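Local coordinates for protein thermotoga maritima TmcAL (Thermotoga maritima, PDB 5Y0T) that belongs to the HIGH nucleotidyl transferase family of the HUP clan and carries adenosine-5'-rp-alpha-thio-triphosphate in a pocket of its Rossmann-like domain, at residues V8-F13 with A35-N40; G16-L21 with L60-D65; V67-V72 with R338-T343. All blocks are in the same frame, centred on the assembly; numbering follows the deposited sequence.

The three contacts follow one mixed sheet from the ligand-bearing end of its parallel core to the antiparallel strand that extends it. Contact 1, at the end of strand 3-8, and contact 2, on the helix that follows, both touch adenosine-5'-rp-alpha-thio-triphosphate (TAT), and their centres lie about 11 Å apart. They interlock through Phe13, whose CZ packs 3.5 Å from Met62 CG, and through Tyr10, which meets the His17 ring edge-to-face. Contact 3 begins one strand further on: strands 32-38 and 66-70 are neighbours, joined where Ala35 O lies 2.8 Å from Leu68 N. The Val67 side chain is about 11 Å from TAT, so contact 3 extends the sheet without touching the ligand.

Contact 1: V8-F13 with A35-N40; sequences VEYNPF and AVMSGN. With TAT (adenosine-5'-rp-alpha-thio-triphosphate), chain E.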
loop_
_atom_site.group_PDB
_atom_site.type_symbol
_atom_site.label_atom_id
_atom_site.label_comp_id
_atom_site.label_asym_id
_atom_site.label_seq_id
_atom_site.Cartn_x
_atom_site.Cartn_y
_atom_site.Cartn_z
ATOM N N VAL A 8 -3.351 -3.897 29.108
ATOM C CA VAL A 8 -4.711 -3.588 28.679
ATOM C C VAL A 8 -4.776 -3.164 27.220
ATOM O O VAL A 8 -3.778 -2.797 26.617
ATOM C CB VAL A 8 -5.345 -2.445 29.537
ATOM C CG1 VAL A 8 -5.362 -2.811 31.023
ATOM C CG2 VAL A 8 -4.573 -1.135 29.323
ATOM N N GLU A 9 -5.982 -3.212 26.672
ATOM C CA GLU A 9 -6.261 -2.767 25.310
ATOM C C GLU A 9 -7.372 -1.725 25.374
ATOM O O GLU A 9 -7.306 -0.715 24.679
ATOM C CB GLU A 9 -6.590 -3.944 24.402
ATOM C CG GLU A 9 -5.356 -4.818 24.217
ATOM C CD GLU A 9 -5.382 -5.599 22.918
ATOM O OE1 GLU A 9 -6.330 -6.379 22.725
ATOM O OE2 GLU A 9 -4.476 -5.393 22.078
ATOM N N TYR A 10 -8.440 -2.035 26.117
ATOM C CA TYR A 10 -9.526 -1.082 26.354
ATOM C C TYR A 10 -10.161 -0.657 25.026
ATOM O O TYR A 10 -10.169 0.528 24.693
ATOM C CB TYR A 10 -9.008 0.168 27.118
ATOM C CG TYR A 10 -8.611 -0.065 28.577
ATOM C CD1 TYR A 10 -9.109 -1.152 29.303
ATOM C CD2 TYR A 10 -7.753 0.815 29.230
ATOM C CE1 TYR A 10 -8.752 -1.355 30.646
ATOM C CE2 TYR A 10 -7.394 0.624 30.562
ATOM C CZ TYR A 10 -7.895 -0.452 31.269
ATOM O OH TYR A 10 -7.543 -0.625 32.600
ATOM N N ASN A 11 -10.735 -1.621 24.305
ATOM C CA ASN A 11 -11.214 -1.399 22.940
ATOM C C ASN A 11 -12.687 -1.741 22.756
ATOM O O ASN A 11 -13.011 -2.682 22.030
ATOM C CB ASN A 11 -10.385 -2.233 21.943
ATOM C CG ASN A 11 -10.701 -1.898 20.482
ATOM O OD1 ASN A 11 -11.238 -0.840 20.177
ATOM N ND2 ASN A 11 -10.384 -2.817 19.581
ATOM N N PRO A 12 -13.594 -0.981 23.395
ATOM C CA PRO A 12 -13.418 0.180 24.278
ATOM C C PRO A 12 -13.312 -0.173 25.781
ATOM O O PRO A 12 -13.487 -1.342 26.161
ATOM C CB PRO A 12 -14.696 0.974 24.026
ATOM C CG PRO A 12 -15.734 -0.140 23.946
ATOM C CD PRO A 12 -15.029 -1.267 23.173
ATOM N N PHE A 13 -13.094 0.838 26.631
ATOM C CA PHE A 13 -13.055 0.600 28.081
ATOM C C PHE A 13 -14.477 0.350 28.510
ATOM O O PHE A 13 -15.314 1.240 28.382
ATOM C CB PHE A 13 -12.476 1.803 28.833
ATOM C CG PHE A 13 -12.197 1.544 30.292
ATOM C CD1 PHE A 13 -13.238 1.346 31.194
ATOM C CD2 PHE A 13 -10.894 1.507 30.760
ATOM C CE1 PHE A 13 -12.983 1.110 32.540
ATOM C CE2 PHE A 13 -10.633 1.267 32.109
ATOM C CZ PHE A 13 -11.673 1.057 32.987
ATOM N N ALA A 35 -0.618 1.516 33.595
ATOM C CA ALA A 35 -1.132 0.623 32.546
ATOM C C ALA A 35 -0.221 0.654 31.334
ATOM O O ALA A 35 0.266 1.715 30.975
ATOM C CB ALA A 35 -2.546 1.019 32.144
ATOM N N VAL A 36 0.033 -0.509 30.737
ATOM C CA VAL A 36 0.658 -0.574 29.420
ATOM C C VAL A 36 -0.447 -1.021 28.481
ATOM O O VAL A 36 -1.058 -2.073 28.675
ATOM C CB VAL A 36 1.916 -1.522 29.367
ATOM C CG1 VAL A 36 1.578 -3.004 29.710
ATOM C CG2 VAL A 36 2.619 -1.418 28.001
ATOM N N MET A 37 -0.710 -0.182 27.476
ATOM C CA MET A 37 -1.901 -0.274 26.650
ATOM C C MET A 37 -1.529 -0.345 25.169
ATOM O O MET A 37 -0.694 0.420 24.695
ATOM C CB MET A 37 -2.813 0.946 26.892
ATOM C CG MET A 37 -4.187 0.885 26.217
ATOM S SD MET A 37 -5.096 2.439 26.368
ATOM C CE MET A 37 -4.290 3.373 25.059
ATOM N N SER A 38 -2.159 -1.260 24.446
ATOM C CA SER A 38 -2.053 -1.268 22.996
ATOM C C SER A 38 -2.488 0.079 22.439
ATOM O O SER A 38 -3.422 0.705 22.946
ATOM C CB SER A 38 -2.915 -2.382 22.401
ATOM O OG SER A 38 -2.391 -3.656 22.743
ATOM N N GLY A 39 -1.859 0.449 21.334
ATOM C CA GLY A 39 -2.025 1.723 20.663
ATOM C C GLY A 39 -3.282 1.727 19.826
ATOM O O GLY A 39 -4.392 1.633 20.356
ATOM N N ASN A 40 -3.123 2.082 18.556
ATOM C CA ASN A 40 -4.243 2.137 17.637
ATOM C C ASN A 40 -4.628 0.808 16.966
ATOM O O ASN A 40 -5.614 0.760 16.254
ATOM C CB ASN A 40 -3.948 3.179 16.564
ATOM C CG ASN A 40 -3.969 4.595 17.122
ATOM O OD1 ASN A 40 -4.499 4.829 18.199
ATOM N ND2 ASN A 40 -3.415 5.539 16.382
HETATM N N1 TAT E . -14.261 -9.354 34.330
HETATM C C2 TAT E . -13.054 -9.256 34.920
HETATM N N3 TAT E . -11.954 -8.809 34.289
HETATM C C4 TAT E . -12.012 -8.424 32.992
HETATM C C5 TAT E . -13.295 -8.483 32.284
HETATM C C6 TAT E . -14.458 -8.994 33.046
HETATM N N6 TAT E . -15.681 -9.088 32.471
HETATM N N7 TAT E . -13.069 -8.037 31.030
HETATM C C8 TAT E . -11.754 -7.706 30.939
HETATM N N9 TAT E . -11.132 -7.939 32.112
HETATM P PA TAT E . -8.274 -5.997 27.881
HETATM P PB TAT E . -9.998 -8.234 27.067
HETATM P PG TAT E . -12.712 -8.647 26.165
HETATM C "C1'" TAT E . -9.696 -7.719 32.393
HETATM O O1A TAT E . -13.981 -7.945 26.618
HETATM O O1B TAT E . -9.549 -8.873 25.787
HETATM S S1G TAT E . -6.580 -6.906 27.587
HETATM C "C2'" TAT E . -8.844 -8.539 31.425
HETATM O "O2'" TAT E . -8.765 -9.911 31.813
HETATM O O2A TAT E . -8.361 -4.522 27.528
HETATM O O2B TAT E . -9.766 -8.958 28.368
HETATM O O2G TAT E . -12.428 -8.446 24.689
HETATM C "C3'" TAT E . -7.519 -7.812 31.492
HETATM O "O3'" TAT E . -6.735 -8.266 32.611
HETATM O O3A TAT E . -9.495 -6.702 27.091
HETATM O O3B TAT E . -11.563 -7.832 26.953
HETATM O O3G TAT E . -12.542 -10.077 26.619
HETATM C "C4'" TAT E . -7.938 -6.364 31.725
HETATM O "O4'" TAT E . -9.302 -6.371 32.162
HETATM C "C5'" TAT E . -7.842 -5.528 30.444
HETATM O "O5'" TAT E . -8.639 -6.156 29.439
#
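Val8 lays its CG2 branch across the root of Met37, 3.7 Å from Met37 CB, the two side chains crossing obliquely on the same face of the sheet. Its other branch, CG1, stands beside the backbone N and reaches to 3.7 Å from C5' of adenosine-5'-rp-alpha-thio-triphosphate (TAT). The backbones pair as a parallel ladder: Val8 N donates to Val36 O (3.0 Å), and Ser38 N donates to Val8 O (3.1 Å), each donor lying in the plane of the accepting carbonyl. Past Val8 the chain leaves the strand. The CB of Glu9 points away from 35-40, yet the extended side chain brings its carboxylate back, and Ser38 OG donates to the anti lone pair of Glu9 OE2 at 2.8 Å. Gln43 N is a further partner of this buried oxygen. Tyr10 is sandwiched, with Val8 CB over the centre of one ring face and Phe13 CD2 over the other, while Met37 SD makes an oblique Met-aromatic contact 5.5 Å from the ring centroid. Turned out of the ladder, Glu9 N and Tyr10 N both donate to TAT O2A, at 2.8 and 2.9 Å. Two backbone N-H bonds thus grip one oxygen of the alpha phosphorus, and their dipoles would favour negative charge there, while the bonds to Glu9 OE2 probably keep that carboxylate ionised.

Contact 2: G16-L21 with L60-D65; sequences GHLYHL and LRMGVD. With TAT (adenosine-5'-rp-alpha-thio-triphosphate), chain E.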
loop_
_atom_site.group_PDB
_atom_site.type_symbol
_atom_site.label_atom_id
_atom_site.label_comp_id
_atom_site.label_asym_id
_atom_site.label_seq_id
_atom_site.Cartn_x
_atom_site.Cartn_y
_atom_site.Cartn_z
ATOM N N GLY A 16 -16.567 -4.375 32.333
ATOM C CA GLY A 16 -15.692 -5.467 32.725
ATOM C C GLY A 16 -14.310 -4.946 33.052
ATOM O O GLY A 16 -13.653 -5.398 33.995
ATOM N N HIS A 17 -13.852 -3.987 32.260
ATOM C CA HIS A 17 -12.552 -3.381 32.505
ATOM C C HIS A 17 -12.540 -2.599 33.814
ATOM O O HIS A 17 -11.543 -2.597 34.529
ATOM C CB HIS A 17 -12.178 -2.465 31.352
ATOM C CG HIS A 17 -11.941 -3.187 30.067
ATOM N ND1 HIS A 17 -12.408 -2.720 28.854
ATOM C CD2 HIS A 17 -11.285 -4.341 29.801
ATOM C CE1 HIS A 17 -12.044 -3.553 27.897
ATOM N NE2 HIS A 17 -11.363 -4.546 28.442
ATOM N N LEU A 18 -13.642 -1.921 34.123
ATOM C CA LEU A 18 -13.721 -1.174 35.373
ATOM C C LEU A 18 -13.664 -2.166 36.542
ATOM O O LEU A 18 -13.024 -1.924 37.560
ATOM C CB LEU A 18 -15.006 -0.336 35.441
ATOM C CG LEU A 18 -15.147 0.476 36.743
ATOM C CD1 LEU A 18 -13.916 1.355 36.972
ATOM C CD2 LEU A 18 -16.415 1.317 36.760
ATOM N N TYR A 19 -14.351 -3.285 36.364
ATOM C CA TYR A 19 -14.407 -4.352 37.355
ATOM C C TYR A 19 -13.016 -4.889 37.669
ATOM O O TYR A 19 -12.647 -5.002 38.835
ATOM C CB TYR A 19 -15.314 -5.454 36.833
ATOM C CG TYR A 19 -15.685 -6.548 37.811
ATOM C CD1 TYR A 19 -16.621 -6.329 38.817
ATOM C CD2 TYR A 19 -15.141 -7.817 37.681
ATOM C CE1 TYR A 19 -16.989 -7.342 39.682
ATOM C CE2 TYR A 19 -15.512 -8.848 38.539
ATOM C CZ TYR A 19 -16.427 -8.601 39.538
ATOM O OH TYR A 19 -16.793 -9.630 40.378
ATOM N N HIS A 20 -12.250 -5.203 36.624
ATOM C CA HIS A 20 -10.866 -5.650 36.765
ATOM C C HIS A 20 -9.993 -4.622 37.475
ATOM O O HIS A 20 -9.244 -4.936 38.399
ATOM C CB HIS A 20 -10.251 -5.943 35.388
ATOM C CG HIS A 20 -8.753 -6.051 35.405
ATOM N ND1 HIS A 20 -7.925 -5.031 34.985
ATOM C CD2 HIS A 20 -7.936 -7.051 35.820
ATOM C CE1 HIS A 20 -6.664 -5.402 35.127
ATOM N NE2 HIS A 20 -6.643 -6.619 35.646
ATOM N N LEU A 21 -10.080 -3.383 37.021
ATOM C CA LEU A 21 -9.176 -2.351 37.508
ATOM C C LEU A 21 -9.448 -2.067 38.971
ATOM O O LEU A 21 -8.532 -1.924 39.768
ATOM C CB LEU A 21 -9.324 -1.073 36.685
ATOM C CG LEU A 21 -8.336 0.033 37.039
ATOM C CD1 LEU A 21 -6.897 -0.466 36.898
ATOM C CD2 LEU A 21 -8.602 1.228 36.143
ATOM N N LEU A 60 -6.988 7.027 32.464
ATOM C CA LEU A 60 -6.701 7.981 33.535
ATOM C C LEU A 60 -7.946 8.307 34.348
ATOM O O LEU A 60 -7.904 8.339 35.585
ATOM C CB LEU A 60 -6.122 9.273 32.970
ATOM C CG LEU A 60 -4.800 9.124 32.217
ATOM C CD1 LEU A 60 -4.295 10.515 31.799
ATOM C CD2 LEU A 60 -3.758 8.378 33.071
ATOM N N ARG A 61 -9.053 8.576 33.662
ATOM C CA ARG A 61 -10.287 8.896 34.378
ATOM C C ARG A 61 -10.788 7.741 35.224
ATOM O O ARG A 61 -11.473 7.947 36.237
ATOM C CB ARG A 61 -11.360 9.341 33.392
ATOM C CG ARG A 61 -11.050 10.704 32.789
ATOM C CD ARG A 61 -12.187 11.228 31.953
ATOM N NE ARG A 61 -11.935 12.604 31.537
ATOM C CZ ARG A 61 -12.826 13.366 30.917
ATOM N NH1 ARG A 61 -14.033 12.886 30.637
ATOM N NH2 ARG A 61 -12.512 14.610 30.583
ATOM N N MET A 62 -10.425 6.522 34.840
ATOM C CA MET A 62 -10.961 5.352 35.506
ATOM C C MET A 62 -10.095 4.887 36.664
ATOM O O MET A 62 -10.446 3.922 37.344
ATOM C CB MET A 62 -11.160 4.218 34.502
ATOM C CG MET A 62 -12.194 4.527 33.424
ATOM S SD MET A 62 -13.882 4.762 34.033
ATOM C CE MET A 62 -13.972 6.524 34.248
ATOM N N GLY A 63 -9.023 5.626 36.948
ATOM C CA GLY A 63 -8.131 5.282 38.053
ATOM C C GLY A 63 -6.703 4.851 37.739
ATOM O O GLY A 63 -5.948 4.533 38.652
ATOM N N VAL A 64 -6.305 4.870 36.471
ATOM C CA VAL A 64 -4.875 4.690 36.136
ATOM C C VAL A 64 -4.081 6.011 36.341
ATOM O O VAL A 64 -4.583 7.089 36.026
ATOM C CB VAL A 64 -4.689 4.201 34.678
ATOM C CG1 VAL A 64 -3.214 4.115 34.347
ATOM C CG2 VAL A 64 -5.339 2.817 34.485
ATOM N N ASP A 65 -2.881 5.940 36.933
ATOM C CA ASP A 65 -2.065 7.149 37.146
ATOM C C ASP A 65 -1.212 7.507 35.941
ATOM O O ASP A 65 -1.003 8.682 35.663
ATOM C CB ASP A 65 -1.150 6.993 38.357
ATOM C CG ASP A 65 -1.938 6.756 39.638
ATOM O OD1 ASP A 65 -1.667 5.765 40.336
ATOM O OD2 ASP A 65 -2.842 7.555 39.926
HETATM N N1 TAT E . -14.261 -9.354 34.330
HETATM C C2 TAT E . -13.054 -9.256 34.920
HETATM N N3 TAT E . -11.954 -8.809 34.289
HETATM C C4 TAT E . -12.012 -8.424 32.992
HETATM C C5 TAT E . -13.295 -8.483 32.284
HETATM C C6 TAT E . -14.458 -8.994 33.046
HETATM N N6 TAT E . -15.681 -9.088 32.471
HETATM N N7 TAT E . -13.069 -8.037 31.030
HETATM C C8 TAT E . -11.754 -7.706 30.939
HETATM N N9 TAT E . -11.132 -7.939 32.112
HETATM P PA TAT E . -8.274 -5.997 27.881
HETATM P PB TAT E . -9.998 -8.234 27.067
HETATM P PG TAT E . -12.712 -8.647 26.165
HETATM C "C1'" TAT E . -9.696 -7.719 32.393
HETATM O O1A TAT E . -13.981 -7.945 26.618
HETATM O O1B TAT E . -9.549 -8.873 25.787
HETATM S S1G TAT E . -6.580 -6.906 27.587
HETATM C "C2'" TAT E . -8.844 -8.539 31.425
HETATM O "O2'" TAT E . -8.765 -9.911 31.813
HETATM O O2A TAT E . -8.361 -4.522 27.528
HETATM O O2B TAT E . -9.766 -8.958 28.368
HETATM O O2G TAT E . -12.428 -8.446 24.689
HETATM C "C3'" TAT E . -7.519 -7.812 31.492
HETATM O "O3'" TAT E . -6.735 -8.266 32.611
HETATM O O3A TAT E . -9.495 -6.702 27.091
HETATM O O3B TAT E . -11.563 -7.832 26.953
HETATM O O3G TAT E . -12.542 -10.077 26.619
HETATM C "C4'" TAT E . -7.938 -6.364 31.725
HETATM O "O4'" TAT E . -9.302 -6.371 32.162
HETATM C "C5'" TAT E . -7.842 -5.528 30.444
HETATM O "O5'" TAT E . -8.639 -6.156 29.439
#
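The segment 16-21 is continuous helix, whereas 60-65 takes in the last residues of helix 52-61 and the turn that ends it: the chain abandons helical geometry at Gly63, whose positive phi (114°) closes a Schellman motif with two bonds back into the last turn. The backbones come nearest at Leu18 and Met62, with CA atoms 7.1 Å apart. No hydrogen bond joins them; the junction is apolar. Leu21, with CG anti to its backbone N (chi1 -175°), pushes CD2 into the turn, where it lies 3.5 Å from Met62 O and 4.0 Å from Val64 CG2. One turn earlier, Leu18 CD1 loosely meets Met62 SD at 4.5 Å, on the partly exposed margin of the contact. Other residues of helix 15-28 serve TAT. His17 uses its ring edge, and NE2 donates in plane to O3A, the oxygen bridging the alpha and beta phosphorus atoms, at 3.2 Å and 161°. His14 N donates to His17 ND1, which helps fix the ring's rotation. His20 turns a face to the ribose, its CG 3.3 Å from TAT O4', while the Tyr19 edge offers CD2 to adenine C2 at 3.7 Å. Gly16, having no side chain, lets the adenine approach the helix backbone closely. His14, Gly16 and His17 belong to the HXGH signature of HIGH nucleotidyl transferases, placed as usual at the start of the first helix of a Rossmann-like fold.

Contact 3: V67-V72 with R338-T343; sequences VLELPV and RILGFT
A classic beta bulge shifts the register of the antiparallel pairing: Leu340 and Gly341 together face Val67. Val67 O accepts from Leu340 N at 2.8 Å and only weakly from Gly341 N at 3.3 Å, while Val67 N donates almost straight to Gly341 O (2.8 Å, 175°). The extra residue, Leu340, has near-helical backbone angles. Beyond the bulge Glu69 N donates to Arg338 O at 3.0 Å, in the carbonyl plane. On one sheet face Leu68 and Ile339 run side by side, and their tips, Leu68 CD2 and Ile339 CD1, press together at a tight 3.4 Å. On the other, Leu340 CD1 packs 3.7 Å from Glu69 CB, and Leu340 CD2 lies over one face of the Arg338 guanidinium, toward its rim. There Glu69 OE1 lies 3.5 Å from Arg338 NH1, well out of the guanidinium plane, so charge alone links them directly; a water donates to OE1 and accepts from NH1. Each charge also has an outside partner, Lys52 for Glu69 and Asp413 for Arg338. Strand 337-343, from far along the chain, thereby joins antiparallel to strand 66-70, an addition to the five parallel strands in 3-2-1-4-5 order that mark a Rossmann-like fold.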
loop_
_atom_site.group_PDB
_atom_site.type_symbol
_atom_site.label_atom_id
_atom_site.label_comp_id
_atom_site.label_asym_id
_atom_site.label_seq_id
_atom_site.Cartn_x
_atom_site.Cartn_y
_atom_site.Cartn_z
ATOM N N VAL A 67 -0.264 6.011 31.811
ATOM C CA VAL A 67 -0.530 5.099 30.701
ATOM C C VAL A 67 0.677 5.079 29.768
ATOM O O VAL A 67 1.151 6.132 29.351
ATOM C CB VAL A 67 -1.779 5.492 29.868
ATOM C CG1 VAL A 67 -1.946 4.519 28.683
ATOM C CG2 VAL A 67 -3.045 5.487 30.740
ATOM N N LEU A 68 1.162 3.875 29.480
ATOM C CA LEU A 68 2.280 3.632 28.566
ATOM C C LEU A 68 1.763 2.973 27.304
ATOM O O LEU A 68 0.789 2.229 27.359
ATOM C CB LEU A 68 3.322 2.721 29.214
ATOM C CG LEU A 68 3.631 3.020 30.681
ATOM C CD1 LEU A 68 4.597 1.976 31.280
ATOM C CD2 LEU A 68 4.198 4.410 30.795
ATOM N N GLU A 69 2.389 3.242 26.161
ATOM C CA GLU A 69 2.033 2.487 24.963
ATOM C C GLU A 69 2.819 1.177 24.879
ATOM O O GLU A 69 4.042 1.163 25.033
ATOM C CB GLU A 69 2.274 3.299 23.681
ATOM C CG GLU A 69 1.822 2.515 22.454
ATOM C CD GLU A 69 1.862 3.314 21.153
ATOM O OE1 GLU A 69 2.268 4.502 21.173
ATOM O OE2 GLU A 69 1.495 2.737 20.106
ATOM N N LEU A 70 2.108 0.079 24.652
ATOM C CA LEU A 70 2.738 -1.188 24.276
ATOM C C LEU A 70 3.103 -1.051 22.800
ATOM O O LEU A 70 2.216 -0.872 21.973
ATOM C CB LEU A 70 1.779 -2.360 24.511
ATOM C CG LEU A 70 2.223 -3.765 24.049
ATOM C CD1 LEU A 70 3.481 -4.178 24.795
ATOM C CD2 LEU A 70 1.118 -4.781 24.260
ATOM N N PRO A 71 4.407 -1.085 22.463
ATOM C CA PRO A 71 4.750 -0.828 21.053
ATOM C C PRO A 71 4.041 -1.761 20.083
ATOM O O PRO A 71 3.796 -2.927 20.416
ATOM C CB PRO A 71 6.274 -1.046 21.020
ATOM C CG PRO A 71 6.700 -0.550 22.408
ATOM C CD PRO A 71 5.605 -1.141 23.318
ATOM N N VAL A 72 3.714 -1.240 18.905
ATOM C CA VAL A 72 2.962 -1.981 17.881
ATOM C C VAL A 72 3.528 -3.371 17.603
ATOM O O VAL A 72 2.781 -4.324 17.394
ATOM C CB VAL A 72 2.921 -1.195 16.546
ATOM C CG1 VAL A 72 2.294 -2.041 15.427
ATOM C CG2 VAL A 72 2.172 0.130 16.732
ATOM N N ARG A 338 7.101 4.580 26.216
ATOM C CA ARG A 338 6.342 5.705 25.655
ATOM C C ARG A 338 5.232 6.109 26.627
ATOM O O ARG A 338 4.391 5.293 26.956
ATOM C CB ARG A 338 5.737 5.336 24.284
ATOM C CG ARG A 338 4.715 6.373 23.742
ATOM C CD ARG A 338 5.404 7.568 23.065
ATOM N NE ARG A 338 4.425 8.557 22.588
ATOM C CZ ARG A 338 3.800 8.472 21.417
ATOM N NH1 ARG A 338 4.070 7.462 20.592
ATOM N NH2 ARG A 338 2.930 9.410 21.056
ATOM N N ILE A 339 5.224 7.365 27.068
ATOM C CA ILE A 339 4.176 7.859 27.961
ATOM C C ILE A 339 3.031 8.409 27.125
ATOM O O ILE A 339 3.234 9.362 26.385
ATOM C CB ILE A 339 4.668 9.003 28.883
ATOM C CG1 ILE A 339 5.945 8.629 29.648
ATOM C CG2 ILE A 339 3.534 9.483 29.808
ATOM C CD1 ILE A 339 5.863 7.371 30.433
ATOM N N LEU A 340 1.858 7.777 27.186
ATOM C CA LEU A 340 0.676 8.316 26.513
ATOM C C LEU A 340 -0.117 9.289 27.376
ATOM O O LEU A 340 -0.863 10.113 26.850
ATOM C CB LEU A 340 -0.244 7.184 26.051
ATOM C CG LEU A 340 0.309 6.287 24.942
ATOM C CD1 LEU A 340 -0.697 5.192 24.688
ATOM C CD2 LEU A 340 0.622 7.080 23.630
ATOM N N GLY A 341 0.026 9.189 28.699
ATOM C CA GLY A 341 -0.682 10.092 29.579
ATOM C C GLY A 341 -0.412 9.826 31.050
ATOM O O GLY A 341 0.042 8.734 31.428
ATOM N N PHE A 342 -0.654 10.843 31.874
ATOM C CA PHE A 342 -0.578 10.670 33.318
ATOM C C PHE A 342 -1.392 11.739 34.033
ATOM O O PHE A 342 -1.709 12.790 33.462
ATOM C CB PHE A 342 0.887 10.672 33.816
ATOM C CG PHE A 342 1.702 11.887 33.394
ATOM C CD1 PHE A 342 2.310 11.927 32.144
ATOM C CD2 PHE A 342 1.909 12.948 34.265
ATOM C CE1 PHE A 342 3.083 13.017 31.766
ATOM C CE2 PHE A 342 2.680 14.057 33.895
ATOM C CZ PHE A 342 3.271 14.092 32.637
ATOM N N THR A 343 -1.753 11.463 35.282
ATOM C CA THR A 343 -2.426 12.466 36.085
ATOM C C THR A 343 -1.462 13.286 36.935
ATOM O O THR A 343 -0.294 12.954 37.060
ATOM C CB THR A 343 -3.425 11.826 37.046
ATOM O OG1 THR A 343 -2.705 11.021 37.987
ATOM C CG2 THR A 343 -4.428 10.962 36.280
HETATM O O HOH W 1 4.930 4.803 20.942
HETATM O O HOH W 2 6.452 1.914 25.750
#